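Local coordinates for putative polysaccharide biosynthesis protein with aminopeptidase-like domain (Clostridium acetobutylicum, PDB 3K9T) that binds one zinc ion per subunit and probably acts in the biosynthesis of modified polysaccharides, with no peptidase activity expected despite its aminopeptidase-like fold, at residues 20-25 with 200-205; 115-120 with 127-132; 184-189 with 195-200; 188-193 with 323-328; 319-324 with 331-336. All coordinates share one frame; numbering follows the deposited sequence.

Near the N terminus, helix 12-26 supplies one side of contact 1. Contact 1 joins it to helix 194-211 and closes a loop of 174 residues. Contact 2 nests inside that loop, within the insert region, and pairs the two sides of a short excursion after strand 116-117. Contact 3 is nested there too: it folds the start of helix 194-211 back on strand 181-187 and shares Gly200 with contact 1. Contact 4 shares Thr188 and Cys189 with the strand side of contact 3, crosses contact 1 and reaches forward to 323-328. Contact 5 starts before that loop, shares Gly323 and Tyr324 with contact 4, and leads into helix 336-355. Contacts 3 and 4 meet at the zinc ion.

Contact 1: residues 20-25 with 200-205; sequences YNLIEE and GVALIT
Ala202 and Leu22 bury the most surface where helix 12-26 packs on helix 194-211. The second helix is the crossover of a beta-alpha-beta unit in the aminopeptidase-like fold, so this is helix packing on one side of the central sheet. The segment axes come within 8.9 Å at 135° between their directions. The nearest CA pair is CA of Ala202 and CA of Ile23, 6.1 Å apart. The methyl CB of Ala202 points toward the first helix and is met by two side chains. CG1 of Ile23 touches CB of Ala202 at 3.6 Å. Leu22 comes from the neighbouring position, with CG anti to the backbone N (chi1 177°), and its CD2 rests on CA of Ala202 at 3.8 Å. Leu22 and Ile23 also reach other helices, touching Ile44 and Leu339 respectively. Thr205, one turn on, turns its OG1 back to its own helix and bonds to Val201 O at 2.9 Å. This leaves CG2 of Thr205 facing Leu22 CD2 at 3.8 Å.

Contact 2: residues 115-120 with 127-132; sequences YLHTIP and PYLTSY
Pro127 packs against His117 and Ile119 in the tight part of this contact. It is buried and gives up more surface here than any other residue of the two segments. CD1 of Ile119 lies 3.6 Å from CB of Pro127, and the two side chains slide past each other in opposite directions. The next ring atom, CG of Pro127, lies 3.4 Å from O of His117. No hydrogen bond joins the segments; the side-chain contact between Ile119 and Pro127 is apolar. Both segments belong to the insert region, where strand 116-117 pairs in parallel with strand 139-140, and the segment 127-132 runs as an extended loop between these strands. Near the zinc site Tyr128 bonds through its backbone to His325. Leu129 is partly exposed and lies at the margin of the contact. Its modelled fit against the His117 ring is too close to be trusted. His117 ND1 is bonded to Phe139 O, which ties the ring to the neighbouring strand.

Contact 3: residues 184-189 with 195-200; sequences LTTYTC and NDNLSG. With ZN (zinc ion), chain B.
Tyr187 and Asn197 face each other across the contact: ND2 of Asn197 stands 3.5 Å above the ring plane of Tyr187, over its centre, with ring and amide planes 43° apart. Both bonds of this nitrogen go to the strand. Asn197 ND2 donates to Thr186 OG1 at 2.8 Å, close to the amide plane. Asn197 ND2 donates to Tyr187 O at 3.1 Å, on a lone pair of that carbonyl. Thr186 OG1 reaches the amide because it stands anti to its own backbone N (chi1 -164°). It also bonds to Ala251 O. OD1 of Asn197 accepts from Gly200 N in an Asx motif. Tyr187 meets Asp196 differently: OD1 lies at the ring edge, in plane, while the carboxylate is turned 80° to the ring. Tyr187 OH donates to Asp196 OD1 in a very short bond of 2.5 Å. Asp196 OD2 binds the zinc ion at 1.9 Å. Tyr187 OH is also bonded to Thr252 OG1, consistent with a second-shell role in holding the carboxylate. A cis peptide bond follows Asp196. This is the strand-to-helix turn of a beta-alpha-beta unit, carrying a zinc ligand as in the M28-like aminopeptidase fold.

Contact 4: residues 188-193 with 323-328; sequences TCHPSM and GYHTSA. With ZN (zinc ion), chain B.
His190 and His325 meet at the zinc ion, one from each loop. His190 can be followed outward from the backbone. Its CB points toward the loop 323-328, and CG stands anti to the carbonyl carbon (chi1 -73°). On one side of the ring, ND1 makes a weak hydrogen bond to Cys189 SG, which lies at the ring edge and in its plane. On the other side, CD2 of His190 comes 4.1 Å from NE2 of His325. CE1, like CD2, flanks the zinc-binding nitrogen, with CE1 of His190 3.1 Å from the zinc ion. At the tip, NE2 of His190 binds the zinc ion at 2.0 Å. His325 brings its own NE2 to the zinc ion, also at 2.0 Å. NE2 of His190 and NE2 of His325 are 3.5 Å apart and share the metal, not a proton. The rings meet obliquely, with planes at 54°. Asp196 is the third protein ligand of this site, which lies in the aminopeptidase-like part of the chain, at loops that follow strands 181-187 and 311-315. Tyr324 lays CE2 over one face of the His325 ring, and Tyr128 meets the same histidine edge-to-face. Selenomethionine Met193 packs beside the metal site, with SE 3.9 Å from CA of His325. A type II turn from Gly323 to Thr326 carries His325. Within this loop, Thr326 OG1 donates to Gly323 O and accepts from Ala328 N in an ST turn.

Contact 5: residues 319-324 with 331-336; sequences YGFDGY and LCYMNK
Phe321 opens a type II beta turn that ends at Tyr324, closed by a 2.9 Å bond from Tyr324 N to Phe321 O, and faces Tyr333 at the end of the short 3-10 segment 331-333. Gly323 takes a backbone conformation in this turn that suits glycine. The contact rests on the two aromatic side chains, which come from opposite directions. Phe321 CG sits between its backbone N and carbonyl carbon (chi1 66°), which turns the ring toward Tyr333. Tyr333 extends the other way, with CG anti to the backbone N. The ring planes are near parallel, at 23°, but slid well apart. The centroids of Phe321 and Tyr333 are 5.2 Å apart, so the rings barely overlap. CE1 of Phe321 lies 3.5 Å from CE2 of Tyr333. The hydroxyl OH of Tyr333 comes 3.3 Å from CD1 of Phe321. Tyr324 places its CB over the centre of one face of the Phe321 ring. No hydrogen bond joins the two segments. Both lie in the connection between strand 311-315 and helix 336-355, where Asn335 caps the helix by accepting from Gly338 N. Tyr333 and Met334 touch Asn195 on helix 194-211, while Leu331 packs on Tyr20 and Ile23 of helix 12-26.

Contact 1: residues 20-25 with 200-205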
# COMPACT_ATOMS: atom_id res chain seq x y z
N TYR A 20 5.01 -37.75 -18.14
CA TYR A 20 6.39 -37.93 -18.61
C TYR A 20 6.48 -38.82 -19.87
O TYR A 20 7.18 -38.49 -20.85
CB TYR A 20 7.30 -38.53 -17.52
CG TYR A 20 8.64 -38.85 -18.11
CD1 TYR A 20 9.56 -37.83 -18.36
CD2 TYR A 20 8.96 -40.12 -18.53
CE1 TYR A 20 10.77 -38.08 -18.97
CE2 TYR A 20 10.17 -40.38 -19.12
CZ TYR A 20 11.08 -39.37 -19.35
OH TYR A 20 12.31 -39.64 -19.96
N ASN A 21 5.76 -39.95 -19.83
CA ASN A 21 5.74 -40.91 -20.93
C ASN A 21 5.24 -40.32 -22.25
O ASN A 21 5.75 -40.70 -23.31
CB ASN A 21 4.90 -42.11 -20.56
CG ASN A 21 5.53 -42.96 -19.46
OD1 ASN A 21 6.73 -42.87 -19.19
ND2 ASN A 21 4.70 -43.81 -18.82
N LEU A 22 4.26 -39.41 -22.17
CA LEU A 22 3.78 -38.67 -23.32
C LEU A 22 4.89 -37.74 -23.85
O LEU A 22 5.10 -37.63 -25.07
CB LEU A 22 2.52 -37.86 -22.96
CG LEU A 22 1.88 -36.94 -24.03
CD1 LEU A 22 1.78 -37.66 -25.38
CD2 LEU A 22 0.49 -36.32 -23.58
N ILE A 23 5.60 -37.08 -22.94
CA ILE A 23 6.71 -36.22 -23.31
C ILE A 23 7.73 -37.07 -24.04
O ILE A 23 8.20 -36.73 -25.12
CB ILE A 23 7.35 -35.52 -22.07
CG1 ILE A 23 6.39 -34.45 -21.50
CG2 ILE A 23 8.82 -34.99 -22.39
CD1 ILE A 23 6.74 -33.97 -20.10
N GLU A 24 8.07 -38.21 -23.44
CA GLU A 24 9.09 -39.06 -24.05
C GLU A 24 8.68 -39.49 -25.47
O GLU A 24 9.49 -39.46 -26.38
CB GLU A 24 9.35 -40.27 -23.16
CG GLU A 24 10.54 -41.11 -23.56
CD GLU A 24 10.78 -42.22 -22.56
OE1 GLU A 24 9.93 -43.11 -22.52
OE2 GLU A 24 11.78 -42.18 -21.80
N GLU A 25 7.42 -39.91 -25.64
CA GLU A 25 6.89 -40.27 -26.95
C GLU A 25 6.96 -39.09 -27.94
O GLU A 25 7.29 -39.26 -29.11
CB GLU A 25 5.44 -40.77 -26.84
CG GLU A 25 4.86 -41.19 -28.20
CD GLU A 25 3.52 -41.94 -28.12
OE1 GLU A 25 2.97 -42.13 -27.02
OE2 GLU A 25 3.02 -42.34 -29.19
N GLY A 200 4.30 -28.37 -21.34
CA GLY A 200 2.98 -27.71 -21.40
C GLY A 200 1.99 -28.52 -22.21
O GLY A 200 0.80 -28.64 -21.86
N VAL A 201 2.51 -29.08 -23.31
CA VAL A 201 1.72 -29.89 -24.21
C VAL A 201 1.23 -31.11 -23.45
O VAL A 201 0.04 -31.37 -23.45
CB VAL A 201 2.50 -30.33 -25.49
CG1 VAL A 201 1.67 -31.35 -26.29
CG2 VAL A 201 2.81 -29.14 -26.31
N ALA A 202 2.13 -31.84 -22.77
CA ALA A 202 1.70 -33.05 -22.05
C ALA A 202 0.82 -32.71 -20.86
O ALA A 202 -0.15 -33.43 -20.61
CB ALA A 202 2.85 -33.94 -21.64
N LEU A 203 1.10 -31.60 -20.16
CA LEU A 203 0.29 -31.22 -18.99
C LEU A 203 -1.16 -30.91 -19.35
O LEU A 203 -2.08 -31.43 -18.76
CB LEU A 203 0.91 -30.05 -18.21
CG LEU A 203 0.03 -29.40 -17.13
CD1 LEU A 203 -0.06 -30.37 -16.03
CD2 LEU A 203 0.54 -28.05 -16.62
N ILE A 204 -1.35 -30.01 -20.29
CA ILE A 204 -2.66 -29.55 -20.73
C ILE A 204 -3.44 -30.77 -21.25
O ILE A 204 -4.63 -30.89 -21.01
CB ILE A 204 -2.45 -28.40 -21.77
CG1 ILE A 204 -1.97 -27.14 -21.06
CG2 ILE A 204 -3.61 -28.04 -22.53
CD1 ILE A 204 -2.81 -26.73 -19.99
N THR A 205 -2.75 -31.71 -21.90
CA THR A 205 -3.41 -32.92 -22.38
C THR A 205 -4.07 -33.67 -21.22
O THR A 205 -5.27 -34.00 -21.27
CB THR A 205 -2.46 -33.79 -23.20
OG1 THR A 205 -2.11 -33.06 -24.37
CG2 THR A 205 -3.13 -35.14 -23.62

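Contact 2: residues 115-120 with 127-132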
# COMPACT_ATOMS: atom_id res chain seq x y z
N TYR A 115 27.70 -20.67 -41.30
CA TYR A 115 26.38 -21.30 -41.09
C TYR A 115 26.32 -22.28 -39.89
O TYR A 115 25.30 -22.90 -39.66
CB TYR A 115 25.94 -22.05 -42.34
CG TYR A 115 25.92 -21.18 -43.56
CD1 TYR A 115 27.08 -20.98 -44.32
CD2 TYR A 115 24.74 -20.55 -43.97
CE1 TYR A 115 27.05 -20.17 -45.44
CE2 TYR A 115 24.69 -19.76 -45.09
CZ TYR A 115 25.85 -19.57 -45.82
OH TYR A 115 25.80 -18.76 -46.93
N LEU A 116 27.42 -22.40 -39.15
CA LEU A 116 27.51 -23.28 -37.98
C LEU A 116 27.28 -22.45 -36.73
O LEU A 116 27.71 -21.30 -36.69
CB LEU A 116 28.89 -23.97 -37.92
CG LEU A 116 29.20 -24.87 -39.12
CD1 LEU A 116 30.58 -25.56 -39.01
CD2 LEU A 116 28.07 -25.88 -39.31
N HIS A 117 26.59 -23.02 -35.73
CA HIS A 117 26.27 -22.32 -34.46
C HIS A 117 26.55 -23.19 -33.25
O HIS A 117 26.08 -24.31 -33.18
CB HIS A 117 24.82 -21.84 -34.47
CG HIS A 117 24.48 -21.02 -35.67
ND1 HIS A 117 24.31 -21.59 -36.92
CD2 HIS A 117 24.39 -19.69 -35.85
CE1 HIS A 117 24.09 -20.64 -37.81
NE2 HIS A 117 24.13 -19.47 -37.18
N THR A 118 27.31 -22.64 -32.30
CA THR A 118 27.68 -23.31 -31.05
C THR A 118 27.40 -22.40 -29.84
O THR A 118 26.89 -21.28 -29.99
CB THR A 118 29.19 -23.68 -31.04
OG1 THR A 118 29.97 -22.49 -31.18
CG2 THR A 118 29.54 -24.62 -32.17
N ILE A 119 27.67 -22.91 -28.64
CA ILE A 119 27.53 -22.13 -27.39
C ILE A 119 28.88 -22.26 -26.68
O ILE A 119 29.15 -23.24 -25.95
CB ILE A 119 26.35 -22.58 -26.50
CG1 ILE A 119 25.03 -22.51 -27.27
CG2 ILE A 119 26.25 -21.72 -25.26
CD1 ILE A 119 23.92 -23.38 -26.68
N PRO A 120 29.77 -21.29 -26.95
CA PRO A 120 31.15 -21.32 -26.42
C PRO A 120 31.22 -21.47 -24.91
O PRO A 120 32.15 -22.13 -24.40
CB PRO A 120 31.72 -19.97 -26.86
CG PRO A 120 30.96 -19.63 -28.08
CD PRO A 120 29.58 -20.18 -27.90
N PRO A 127 22.82 -25.43 -29.65
CA PRO A 127 21.84 -24.37 -29.60
C PRO A 127 20.64 -24.61 -30.53
O PRO A 127 20.81 -25.15 -31.62
CB PRO A 127 22.62 -23.13 -30.03
CG PRO A 127 23.76 -23.63 -30.83
CD PRO A 127 24.04 -25.04 -30.38
N TYR A 128 19.45 -24.21 -30.07
CA TYR A 128 18.22 -24.20 -30.88
C TYR A 128 18.05 -22.86 -31.58
O TYR A 128 17.98 -21.83 -30.95
CB TYR A 128 17.00 -24.50 -29.99
CG TYR A 128 15.63 -24.26 -30.60
CD1 TYR A 128 15.23 -24.90 -31.78
CD2 TYR A 128 14.74 -23.42 -29.98
CE1 TYR A 128 13.97 -24.66 -32.33
CE2 TYR A 128 13.47 -23.17 -30.51
CZ TYR A 128 13.10 -23.78 -31.69
OH TYR A 128 11.83 -23.52 -32.13
N LEU A 129 18.00 -22.89 -32.90
CA LEU A 129 17.82 -21.67 -33.70
C LEU A 129 16.67 -21.87 -34.70
O LEU A 129 16.37 -22.99 -35.11
CB LEU A 129 19.12 -21.27 -34.42
CG LEU A 129 20.31 -20.90 -33.53
CD1 LEU A 129 21.62 -20.95 -34.27
CD2 LEU A 129 20.07 -19.54 -32.96
N THR A 130 16.05 -20.76 -35.05
CA THR A 130 14.95 -20.73 -36.01
C THR A 130 15.16 -19.58 -37.00
O THR A 130 15.90 -18.63 -36.73
CB THR A 130 13.57 -20.50 -35.33
OG1 THR A 130 13.49 -19.15 -34.88
CG2 THR A 130 13.33 -21.46 -34.18
N SER A 131 14.50 -19.65 -38.15
CA SER A 131 14.54 -18.56 -39.11
C SER A 131 13.24 -18.56 -39.86
O SER A 131 13.19 -18.85 -41.04
CB SER A 131 15.71 -18.71 -40.08
OG SER A 131 15.76 -17.58 -40.94
N TYR A 132 12.17 -18.25 -39.16
CA TYR A 132 10.84 -18.40 -39.73
C TYR A 132 10.54 -17.43 -40.85
O TYR A 132 9.91 -17.80 -41.85
CB TYR A 132 9.77 -18.24 -38.66
CG TYR A 132 9.84 -19.24 -37.53
CD1 TYR A 132 10.17 -20.57 -37.76
CD2 TYR A 132 9.54 -18.85 -36.23
CE1 TYR A 132 10.22 -21.48 -36.72
CE2 TYR A 132 9.60 -19.76 -35.18
CZ TYR A 132 9.94 -21.07 -35.43
OH TYR A 132 9.97 -21.97 -34.40

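Contact 3: residues 184-189 with 195-200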
# COMPACT_ATOMS: atom_id res chain seq x y z
N LEU A 184 -7.17 -22.59 -21.70
CA LEU A 184 -5.87 -23.10 -21.32
C LEU A 184 -5.14 -23.36 -22.61
O LEU A 184 -5.59 -24.17 -23.40
CB LEU A 184 -6.02 -24.39 -20.50
CG LEU A 184 -6.76 -24.15 -19.18
CD1 LEU A 184 -7.13 -25.44 -18.55
CD2 LEU A 184 -5.87 -23.37 -18.23
N THR A 185 -4.03 -22.67 -22.84
CA THR A 185 -3.35 -22.76 -24.11
C THR A 185 -1.93 -23.25 -23.91
O THR A 185 -1.34 -23.08 -22.84
CB THR A 185 -3.31 -21.38 -24.82
OG1 THR A 185 -2.21 -20.58 -24.32
CG2 THR A 185 -4.61 -20.64 -24.62
N THR A 186 -1.37 -23.87 -24.94
CA THR A 186 0.04 -24.22 -24.91
C THR A 186 0.56 -24.23 -26.36
O THR A 186 -0.24 -24.37 -27.31
CB THR A 186 0.28 -25.54 -24.17
OG1 THR A 186 1.67 -25.65 -23.85
CG2 THR A 186 -0.20 -26.76 -25.01
N TYR A 187 1.88 -24.12 -26.54
CA TYR A 187 2.44 -24.00 -27.88
C TYR A 187 3.19 -25.25 -28.38
O TYR A 187 3.96 -25.89 -27.66
CB TYR A 187 3.23 -22.68 -28.03
CG TYR A 187 4.32 -22.47 -27.02
CD1 TYR A 187 5.56 -23.01 -27.23
CD2 TYR A 187 4.10 -21.73 -25.86
CE1 TYR A 187 6.56 -22.85 -26.34
CE2 TYR A 187 5.13 -21.55 -24.95
CZ TYR A 187 6.35 -22.12 -25.19
OH TYR A 187 7.42 -22.00 -24.30
N THR A 188 2.96 -25.57 -29.65
CA THR A 188 3.37 -26.85 -30.24
C THR A 188 4.53 -26.79 -31.24
O THR A 188 4.86 -27.80 -31.87
CB THR A 188 2.18 -27.43 -30.95
OG1 THR A 188 1.63 -26.41 -31.79
CG2 THR A 188 1.14 -27.89 -29.92
N CYS A 189 5.19 -25.63 -31.31
CA CYS A 189 6.18 -25.35 -32.33
C CYS A 189 7.63 -25.74 -31.97
O CYS A 189 8.48 -25.82 -32.86
CB CYS A 189 6.14 -23.86 -32.64
SG CYS A 189 6.42 -22.83 -31.17
N ASN A 195 11.23 -29.01 -21.28
CA ASN A 195 10.55 -28.00 -20.49
C ASN A 195 9.88 -26.96 -21.39
O ASN A 195 8.68 -26.62 -21.23
CB ASN A 195 11.50 -27.33 -19.47
CG ASN A 195 10.78 -26.99 -18.12
OD1 ASN A 195 9.82 -27.66 -17.73
ND2 ASN A 195 11.25 -25.96 -17.42
N ASP A 196 10.62 -26.51 -22.40
CA ASP A 196 10.10 -25.58 -23.40
C ASP A 196 10.09 -26.30 -24.79
O ASP A 196 11.12 -26.29 -25.45
CB ASP A 196 11.00 -24.34 -23.40
CG ASP A 196 10.62 -23.34 -24.46
OD1 ASP A 196 9.43 -23.32 -24.82
OD2 ASP A 196 11.49 -22.58 -24.95
N ASN A 197 8.98 -26.93 -25.23
CA ASN A 197 7.69 -26.97 -24.50
C ASN A 197 6.85 -28.24 -24.65
O ASN A 197 5.63 -28.16 -24.87
CB ASN A 197 6.78 -25.77 -24.87
CG ASN A 197 5.50 -25.73 -24.03
OD1 ASN A 197 5.51 -26.04 -22.83
ND2 ASN A 197 4.38 -25.36 -24.66
N LEU A 198 7.48 -29.41 -24.47
CA LEU A 198 6.70 -30.65 -24.38
C LEU A 198 6.01 -30.71 -23.02
O LEU A 198 5.02 -31.40 -22.87
CB LEU A 198 7.54 -31.93 -24.61
CG LEU A 198 7.98 -32.08 -26.05
CD1 LEU A 198 8.79 -33.33 -26.25
CD2 LEU A 198 6.74 -32.05 -26.99
N SER A 199 6.51 -30.02 -22.02
CA SER A 199 5.89 -30.11 -20.68
C SER A 199 4.46 -29.51 -20.69
O SER A 199 3.52 -30.10 -20.16
CB SER A 199 6.78 -29.45 -19.64
OG SER A 199 6.96 -28.06 -19.90
N GLY A 200 4.30 -28.37 -21.34
CA GLY A 200 2.98 -27.71 -21.40
C GLY A 200 1.99 -28.52 -22.21
O GLY A 200 0.80 -28.64 -21.86
ZN ZN B . 11.19 -21.40 -26.46

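Contact 4: residues 188-193 with 323-328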
# COMPACT_ATOMS: atom_id res chain seq x y z
N THR A 188 2.96 -25.57 -29.65
CA THR A 188 3.37 -26.85 -30.24
C THR A 188 4.53 -26.79 -31.24
O THR A 188 4.86 -27.80 -31.87
CB THR A 188 2.18 -27.43 -30.95
OG1 THR A 188 1.63 -26.41 -31.79
CG2 THR A 188 1.14 -27.89 -29.92
N CYS A 189 5.19 -25.63 -31.31
CA CYS A 189 6.18 -25.35 -32.33
C CYS A 189 7.63 -25.74 -31.97
O CYS A 189 8.48 -25.82 -32.86
CB CYS A 189 6.14 -23.86 -32.64
SG CYS A 189 6.42 -22.83 -31.17
N HIS A 190 7.92 -25.98 -30.69
CA HIS A 190 9.28 -26.39 -30.32
C HIS A 190 9.53 -27.87 -30.58
O HIS A 190 8.70 -28.72 -30.23
CB HIS A 190 9.55 -26.10 -28.87
CG HIS A 190 9.73 -24.66 -28.56
ND1 HIS A 190 8.95 -23.68 -29.13
CD2 HIS A 190 10.59 -24.04 -27.72
CE1 HIS A 190 9.32 -22.51 -28.63
NE2 HIS A 190 10.31 -22.70 -27.79
N PRO A 191 10.68 -28.19 -31.19
CA PRO A 191 11.04 -29.59 -31.50
C PRO A 191 11.51 -30.40 -30.28
O PRO A 191 10.76 -30.40 -29.28
CB PRO A 191 12.08 -29.45 -32.63
CG PRO A 191 12.65 -28.08 -32.43
CD PRO A 191 11.57 -27.23 -31.86
N SER A 192 12.68 -31.05 -30.34
CA SER A 192 13.14 -31.95 -29.24
C SER A 192 13.75 -31.23 -28.03
O SER A 192 14.95 -31.29 -27.78
CB SER A 192 14.14 -33.00 -29.76
OG SER A 192 13.57 -33.79 -30.78
N MSE A 193 12.89 -30.51 -27.32
CA MSE A 193 13.21 -29.89 -26.04
C MSE A 193 12.01 -30.16 -25.13
O MSE A 193 10.85 -30.15 -25.58
CB MSE A 193 13.48 -28.39 -26.19
CG MSE A 193 14.74 -28.05 -27.02
SE MSE A 193 14.68 -26.22 -27.50
CE MSE A 193 13.30 -26.31 -28.91
N GLY A 323 20.03 -23.56 -19.79
CA GLY A 323 19.89 -24.66 -20.71
C GLY A 323 18.71 -24.53 -21.62
O GLY A 323 18.55 -25.31 -22.54
N TYR A 324 17.88 -23.52 -21.41
CA TYR A 324 16.72 -23.34 -22.27
C TYR A 324 17.22 -23.00 -23.69
O TYR A 324 18.32 -22.48 -23.87
CB TYR A 324 15.74 -22.32 -21.69
CG TYR A 324 15.66 -21.02 -22.39
CD1 TYR A 324 16.71 -20.13 -22.32
CD2 TYR A 324 14.49 -20.65 -23.08
CE1 TYR A 324 16.65 -18.92 -22.98
CE2 TYR A 324 14.41 -19.43 -23.73
CZ TYR A 324 15.51 -18.57 -23.66
OH TYR A 324 15.50 -17.34 -24.27
N HIS A 325 16.43 -23.39 -24.67
CA HIS A 325 16.78 -23.29 -26.09
C HIS A 325 18.09 -24.00 -26.43
O HIS A 325 18.80 -23.62 -27.32
CB HIS A 325 16.74 -21.81 -26.54
CG HIS A 325 15.34 -21.31 -26.72
ND1 HIS A 325 15.05 -20.12 -27.34
CD2 HIS A 325 14.14 -21.86 -26.39
CE1 HIS A 325 13.74 -19.94 -27.37
NE2 HIS A 325 13.17 -20.99 -26.80
N THR A 326 18.39 -25.06 -25.70
CA THR A 326 19.51 -25.91 -26.01
C THR A 326 19.16 -27.37 -25.73
O THR A 326 18.13 -27.68 -25.11
CB THR A 326 20.76 -25.57 -25.16
OG1 THR A 326 20.65 -26.22 -23.89
CG2 THR A 326 20.95 -24.03 -24.99
N SER A 327 20.04 -28.27 -26.17
CA SER A 327 19.89 -29.70 -26.00
C SER A 327 19.95 -30.15 -24.54
O SER A 327 19.70 -31.30 -24.23
CB SER A 327 20.98 -30.42 -26.80
OG SER A 327 22.29 -29.96 -26.44
N ALA A 328 20.30 -29.24 -23.64
CA ALA A 328 20.32 -29.50 -22.20
C ALA A 328 18.88 -29.68 -21.68
O ALA A 328 18.63 -30.38 -20.71
CB ALA A 328 21.04 -28.36 -21.48
ZN ZN B . 11.19 -21.40 -26.46

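Contact 5: residues 319-324 with 331-336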
# COMPACT_ATOMS: atom_id res chain seq x y z
N TYR A 319 10.90 -19.83 -18.77
CA TYR A 319 11.78 -19.66 -19.94
C TYR A 319 12.86 -18.60 -19.63
O TYR A 319 12.58 -17.55 -19.06
CB TYR A 319 10.98 -19.31 -21.23
CG TYR A 319 9.80 -18.40 -21.01
CD1 TYR A 319 9.97 -17.05 -20.73
CD2 TYR A 319 8.50 -18.90 -21.06
CE1 TYR A 319 8.87 -16.22 -20.50
CE2 TYR A 319 7.39 -18.06 -20.85
CZ TYR A 319 7.58 -16.74 -20.57
OH TYR A 319 6.47 -15.93 -20.34
N GLY A 320 14.10 -18.90 -20.02
CA GLY A 320 15.25 -18.12 -19.59
C GLY A 320 16.11 -18.98 -18.67
O GLY A 320 17.25 -18.67 -18.43
N PHE A 321 15.55 -20.08 -18.16
CA PHE A 321 16.30 -21.02 -17.34
C PHE A 321 17.58 -21.54 -18.02
O PHE A 321 17.73 -21.56 -19.25
CB PHE A 321 15.39 -22.19 -16.94
CG PHE A 321 14.93 -23.07 -18.09
CD1 PHE A 321 15.71 -24.14 -18.53
CD2 PHE A 321 13.69 -22.87 -18.69
CE1 PHE A 321 15.29 -24.93 -19.57
CE2 PHE A 321 13.27 -23.67 -19.72
CZ PHE A 321 14.07 -24.71 -20.16
N ASP A 322 18.54 -21.93 -17.19
CA ASP A 322 19.82 -22.39 -17.70
C ASP A 322 19.65 -23.65 -18.52
O ASP A 322 19.18 -24.67 -18.03
CB ASP A 322 20.78 -22.68 -16.57
CG ASP A 322 22.18 -23.02 -17.07
OD1 ASP A 322 22.63 -22.40 -18.06
OD2 ASP A 322 22.82 -23.89 -16.46
N GLY A 323 20.03 -23.56 -19.79
CA GLY A 323 19.89 -24.66 -20.71
C GLY A 323 18.71 -24.53 -21.62
O GLY A 323 18.55 -25.31 -22.54
N TYR A 324 17.88 -23.52 -21.41
CA TYR A 324 16.72 -23.34 -22.27
C TYR A 324 17.22 -23.00 -23.69
O TYR A 324 18.32 -22.48 -23.87
CB TYR A 324 15.74 -22.32 -21.69
CG TYR A 324 15.66 -21.02 -22.39
CD1 TYR A 324 16.71 -20.13 -22.32
CD2 TYR A 324 14.49 -20.65 -23.08
CE1 TYR A 324 16.65 -18.92 -22.98
CE2 TYR A 324 14.41 -19.43 -23.73
CZ TYR A 324 15.51 -18.57 -23.66
OH TYR A 324 15.50 -17.34 -24.27
N LEU A 331 15.21 -35.03 -21.76
CA LEU A 331 14.34 -35.88 -20.95
C LEU A 331 14.72 -35.93 -19.46
O LEU A 331 13.86 -35.85 -18.55
CB LEU A 331 14.25 -37.27 -21.59
CG LEU A 331 13.45 -37.30 -22.90
CD1 LEU A 331 13.62 -38.64 -23.61
CD2 LEU A 331 11.91 -36.96 -22.66
N CYS A 332 16.02 -36.03 -19.20
CA CYS A 332 16.52 -36.07 -17.82
C CYS A 332 16.31 -34.76 -17.08
O CYS A 332 16.43 -34.71 -15.88
CB CYS A 332 17.98 -36.51 -17.77
SG CYS A 332 18.09 -38.31 -17.62
N TYR A 333 15.97 -33.70 -17.81
CA TYR A 333 15.66 -32.41 -17.19
C TYR A 333 14.21 -32.38 -16.66
O TYR A 333 13.90 -31.61 -15.74
CB TYR A 333 15.97 -31.24 -18.15
CG TYR A 333 15.71 -29.87 -17.58
CD1 TYR A 333 16.35 -29.44 -16.42
CD2 TYR A 333 14.79 -29.01 -18.19
CE1 TYR A 333 16.08 -28.15 -15.88
CE2 TYR A 333 14.53 -27.74 -17.67
CZ TYR A 333 15.19 -27.32 -16.52
OH TYR A 333 14.92 -26.07 -16.01
N MSE A 334 13.35 -33.19 -17.25
CA MSE A 334 12.01 -33.43 -16.73
C MSE A 334 12.12 -34.18 -15.37
O MSE A 334 12.94 -35.07 -15.19
CB MSE A 334 11.21 -34.29 -17.72
CG MSE A 334 10.96 -33.68 -19.09
SE MSE A 334 9.95 -32.04 -18.79
CE MSE A 334 11.33 -30.67 -18.52
N ASN A 335 11.29 -33.79 -14.43
CA ASN A 335 11.23 -34.37 -13.10
C ASN A 335 9.77 -34.82 -12.84
O ASN A 335 8.86 -34.02 -12.97
CB ASN A 335 11.64 -33.30 -12.10
CG ASN A 335 11.55 -33.78 -10.70
OD1 ASN A 335 10.47 -33.82 -10.09
ND2 ASN A 335 12.70 -34.14 -10.16
N LYS A 336 9.55 -36.08 -12.49
CA LYS A 336 8.18 -36.60 -12.36
C LYS A 336 7.35 -35.91 -11.29
O LYS A 336 6.15 -35.66 -11.49
CB LYS A 336 8.17 -38.12 -12.16
CG LYS A 336 8.55 -38.82 -13.48
CD LYS A 336 8.54 -40.33 -13.39
CE LYS A 336 8.80 -40.92 -14.77
NZ LYS A 336 9.17 -42.36 -14.75